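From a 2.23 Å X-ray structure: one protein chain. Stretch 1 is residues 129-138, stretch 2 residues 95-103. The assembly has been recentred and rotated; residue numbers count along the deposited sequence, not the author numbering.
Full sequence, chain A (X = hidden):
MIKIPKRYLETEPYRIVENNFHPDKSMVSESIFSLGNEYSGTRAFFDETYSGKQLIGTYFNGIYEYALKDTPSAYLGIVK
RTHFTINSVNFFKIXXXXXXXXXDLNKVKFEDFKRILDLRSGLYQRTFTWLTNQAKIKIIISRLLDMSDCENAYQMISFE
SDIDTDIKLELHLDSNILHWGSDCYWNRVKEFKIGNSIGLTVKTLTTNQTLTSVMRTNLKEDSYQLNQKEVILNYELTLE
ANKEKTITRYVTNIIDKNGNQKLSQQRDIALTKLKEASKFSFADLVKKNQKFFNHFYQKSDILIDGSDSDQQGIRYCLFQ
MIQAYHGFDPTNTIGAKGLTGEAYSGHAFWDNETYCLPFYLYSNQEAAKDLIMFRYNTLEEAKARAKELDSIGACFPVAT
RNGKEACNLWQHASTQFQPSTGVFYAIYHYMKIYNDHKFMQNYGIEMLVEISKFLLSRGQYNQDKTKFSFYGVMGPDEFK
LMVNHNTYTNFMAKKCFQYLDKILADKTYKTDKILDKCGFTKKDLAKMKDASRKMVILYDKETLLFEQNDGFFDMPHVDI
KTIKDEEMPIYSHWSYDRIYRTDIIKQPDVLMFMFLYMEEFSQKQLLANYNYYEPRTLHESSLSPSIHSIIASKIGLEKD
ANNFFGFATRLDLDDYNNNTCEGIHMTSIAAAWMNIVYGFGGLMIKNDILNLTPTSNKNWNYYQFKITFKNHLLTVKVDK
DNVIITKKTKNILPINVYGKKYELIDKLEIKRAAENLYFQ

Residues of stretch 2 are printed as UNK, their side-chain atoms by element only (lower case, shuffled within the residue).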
# COMPACT_ATOMS: atom_id res chain seq x y z
N THR A 129 41.24 -10.06 -29.17
CA THR A 129 41.61 -10.87 -30.35
C THR A 129 40.64 -12.05 -30.48
O THR A 129 40.55 -12.87 -29.56
CB THR A 129 43.09 -11.26 -30.33
OG1 THR A 129 43.84 -10.03 -30.25
CG2 THR A 129 43.49 -12.04 -31.56
N TRP A 130 39.92 -12.08 -31.60
CA TRP A 130 38.94 -13.13 -31.98
C TRP A 130 39.71 -14.27 -32.64
O TRP A 130 40.33 -14.03 -33.71
CB TRP A 130 37.92 -12.51 -32.94
CG TRP A 130 36.76 -13.39 -33.28
CD1 TRP A 130 36.33 -14.52 -32.64
CD2 TRP A 130 35.83 -13.14 -34.34
NE1 TRP A 130 35.21 -15.00 -33.25
CE2 TRP A 130 34.87 -14.18 -34.29
CE3 TRP A 130 35.72 -12.15 -35.32
CZ2 TRP A 130 33.81 -14.25 -35.19
CZ3 TRP A 130 34.68 -12.23 -36.22
CH2 TRP A 130 33.74 -13.26 -36.15
N LEU A 131 39.70 -15.45 -32.01
CA LEU A 131 40.25 -16.70 -32.57
C LEU A 131 39.10 -17.42 -33.28
O LEU A 131 38.32 -18.10 -32.64
CB LEU A 131 40.89 -17.53 -31.45
CG LEU A 131 41.71 -16.74 -30.43
CD1 LEU A 131 42.40 -17.69 -29.45
CD2 LEU A 131 42.74 -15.85 -31.10
N THR A 132 38.97 -17.17 -34.59
CA THR A 132 37.89 -17.67 -35.46
C THR A 132 38.52 -18.45 -36.62
O THR A 132 39.18 -17.81 -37.47
CB THR A 132 36.98 -16.53 -35.95
OG1 THR A 132 36.22 -17.05 -37.05
CG2 THR A 132 37.75 -15.28 -36.33
N ASN A 133 38.30 -19.78 -36.61
CA ASN A 133 38.83 -20.77 -37.58
C ASN A 133 40.35 -20.67 -37.60
O ASN A 133 40.98 -21.03 -36.57
CB ASN A 133 38.15 -20.63 -38.95
CG ASN A 133 36.69 -21.05 -38.88
OD1 ASN A 133 36.32 -21.82 -38.01
ND2 ASN A 133 35.87 -20.51 -39.77
N GLN A 134 40.92 -20.20 -38.71
CA GLN A 134 42.39 -20.23 -38.94
C GLN A 134 42.97 -18.85 -38.65
O GLN A 134 44.17 -18.69 -38.81
CB GLN A 134 42.71 -20.69 -40.37
CG GLN A 134 42.07 -22.02 -40.76
CD GLN A 134 42.19 -23.08 -39.69
OE1 GLN A 134 41.19 -23.52 -39.10
NE2 GLN A 134 43.41 -23.49 -39.40
N ALA A 135 42.12 -17.89 -38.29
CA ALA A 135 42.44 -16.44 -38.21
C ALA A 135 42.48 -15.99 -36.76
O ALA A 135 41.67 -16.50 -35.95
CB ALA A 135 41.43 -15.64 -38.99
N LYS A 136 43.40 -15.08 -36.46
CA LYS A 136 43.39 -14.21 -35.26
C LYS A 136 43.11 -12.78 -35.73
O LYS A 136 43.98 -12.21 -36.46
CB LYS A 136 44.72 -14.34 -34.51
CG LYS A 136 45.04 -15.75 -34.07
CD LYS A 136 46.15 -15.82 -33.06
CE LYS A 136 46.67 -17.24 -32.93
NZ LYS A 136 47.54 -17.40 -31.74
N ILE A 137 41.93 -12.25 -35.38
CA ILE A 137 41.51 -10.86 -35.74
C ILE A 137 41.48 -9.99 -34.47
O ILE A 137 40.65 -10.22 -33.57
CB ILE A 137 40.18 -10.88 -36.49
CG1 ILE A 137 40.10 -12.07 -37.46
CG2 ILE A 137 39.96 -9.55 -37.19
CD1 ILE A 137 38.86 -12.08 -38.31
N LYS A 138 42.41 -9.04 -34.40
CA LYS A 138 42.44 -8.00 -33.34
C LYS A 138 41.38 -6.94 -33.67
O LYS A 138 41.45 -6.31 -34.75
CB LYS A 138 43.85 -7.43 -33.21
CG LYS A 138 44.14 -6.80 -31.86
CD LYS A 138 45.25 -5.79 -31.91
CE LYS A 138 45.32 -4.91 -30.68
NZ LYS A 138 46.27 -3.80 -30.92
N UNK A 95 27.01 -6.00 -36.04
CA UNK A 95 27.18 -7.47 -36.13
C UNK A 95 28.46 -7.74 -36.91
O UNK A 95 28.67 -7.12 -37.98
c UNK A 95 25.94 -8.13 -36.73
c UNK A 95 23.06 -10.90 -37.25
n UNK A 95 23.49 -10.04 -36.33
c UNK A 95 23.49 -8.60 -36.45
c UNK A 95 24.72 -7.99 -35.84
n UNK A 95 22.62 -10.48 -38.43
n UNK A 95 23.10 -12.20 -37.01
N UNK A 96 29.27 -8.65 -36.39
CA UNK A 96 30.49 -9.11 -37.11
C UNK A 96 30.38 -10.62 -37.35
O UNK A 96 30.10 -11.36 -36.40
c UNK A 96 32.95 -6.64 -35.34
c UNK A 96 31.78 -7.16 -36.17
c UNK A 96 32.99 -9.22 -37.01
c UNK A 96 31.74 -8.68 -36.33
N UNK A 97 30.56 -11.02 -38.61
CA UNK A 97 30.52 -12.44 -39.08
C UNK A 97 31.81 -12.73 -39.86
O UNK A 97 32.16 -11.96 -40.76
c UNK A 97 29.17 -14.19 -40.33
c UNK A 97 27.60 -10.83 -39.50
c UNK A 97 27.99 -12.26 -39.18
c UNK A 97 29.26 -12.72 -39.92
N UNK A 98 32.49 -13.81 -39.48
CA UNK A 98 33.65 -14.40 -40.19
C UNK A 98 33.29 -15.83 -40.62
O UNK A 98 33.11 -16.67 -39.73
n UNK A 98 37.87 -15.44 -41.11
c UNK A 98 37.91 -16.22 -40.02
n UNK A 98 36.85 -15.98 -39.29
c UNK A 98 36.11 -14.98 -39.90
c UNK A 98 34.87 -14.42 -39.28
c UNK A 98 36.75 -14.66 -41.04
N UNK A 99 33.15 -16.10 -41.91
CA UNK A 99 32.92 -17.49 -42.39
C UNK A 99 31.79 -18.12 -41.57
O UNK A 99 31.97 -19.21 -40.95
c UNK A 99 36.71 -18.29 -42.85
o UNK A 99 36.82 -19.16 -41.96
c UNK A 99 35.35 -17.64 -43.04
o UNK A 99 37.63 -17.93 -43.60
c UNK A 99 34.23 -18.27 -42.25
N UNK A 100 30.67 -17.41 -41.51
CA UNK A 100 29.40 -17.88 -40.87
C UNK A 100 29.49 -18.00 -39.34
O UNK A 100 28.42 -18.27 -38.75
o UNK A 100 27.87 -19.14 -43.70
c UNK A 100 27.73 -18.88 -42.46
c UNK A 100 28.90 -19.16 -41.53
o UNK A 100 26.71 -18.36 -41.96
N UNK A 101 30.66 -17.76 -38.71
CA UNK A 101 30.80 -17.62 -37.23
C UNK A 101 30.55 -16.15 -36.86
O UNK A 101 31.27 -15.28 -37.40
c UNK A 101 33.76 -18.19 -34.73
c UNK A 101 32.37 -17.86 -35.25
o UNK A 101 34.00 -17.92 -33.53
o UNK A 101 34.60 -18.70 -35.51
c UNK A 101 32.17 -18.08 -36.74
N UNK A 102 29.54 -15.89 -36.02
CA UNK A 102 29.21 -14.51 -35.57
C UNK A 102 30.05 -14.18 -34.33
O UNK A 102 30.11 -15.02 -33.41
o UNK A 102 25.09 -13.31 -34.78
c UNK A 102 25.98 -12.42 -34.74
c UNK A 102 27.42 -12.82 -35.05
o UNK A 102 25.75 -11.21 -34.48
c UNK A 102 27.72 -14.30 -35.25
N UNK A 103 30.65 -13.00 -34.30
CA UNK A 103 31.34 -12.49 -33.08
C UNK A 103 30.32 -12.33 -31.94
O UNK A 103 29.34 -11.56 -32.08
c UNK A 103 32.05 -11.17 -33.39
c UNK A 103 33.42 -9.22 -32.65
c UNK A 103 33.98 -11.48 -31.78
c UNK A 103 32.85 -10.56 -32.24
O HOH W 1 39.60 -18.70 -41.28

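Position 95 carries three carbons, a nitrogen, and then a carbon bearing two more nitrogens; it lies out of reach of stretch 1 and is R95. Position 96 has four carbons, forked at the first with one arm two carbons long, and packs against the indole of W130. That is I96, its CG2 3.5 Å from W130 CZ3. Position 97 repeats the same four-carbon fork and is I97, but its CA-to-CB bond points away from stretch 1, and only its backbone comes near the indole.

At position 98 one carbon leads to a five-membered ring of three carbons and two nitrogens, with a ring nitrogen close to OG1 of T132. This is H98. Its ND1 donates to T132 OG1 over 2.6 Å at a nearly linear 176°, while I137 CD1 sits over one ring face, 4.3 Å from the centroid. The ring also turns an edge toward the face of W130, the planes meeting at 67°.

Position 99 has three carbons, the third carrying two oxygens, one of them beside the amide of N133; it is E99. N133 ND2 donates to E99 OE1 over 2.7 Å, and a water accepting from the backbone N of Q134 donates to the same carboxylate oxygen. Position 100, two carbons with two oxygens on the second, is D100; it points away from stretch 1 and makes no contact with it.

Position 101 again shows three carbons ending in two oxygens, here reaching both W130 and T132, and is E101. W130 NE1 donates to E101 OE1 at 3.2 Å, and T132 OG1 donates to E101 OE2 at 2.8 Å. Position 102 has the same composition but points away; it is E102, whose OE2 forms a salt bridge with R95 NE at 3.1 Å. Position 103 has four carbons forked at the second, one of them over the indole: L103, with CD1 3.6 Å from CD2 of W130.

Each stretch folds back on itself, through a type I' turn from H98 to E101 and a type II' turn from T132 to A135. Pairing of H98 with E101 across the first turn brings both side chains to T132, whose hydroxyl accepts from the imidazole and donates to the carboxylate. That carboxylate uses its other oxygen for the indole NH, so one polar chain links H98, T132, E101 and W130. Around it, I96 and L103 pack against the indole and A135 and I137 against the imidazole, while N133 and E99 join the exposed turns.

Stretch 2, residues 95-103: RIIHEDEEL
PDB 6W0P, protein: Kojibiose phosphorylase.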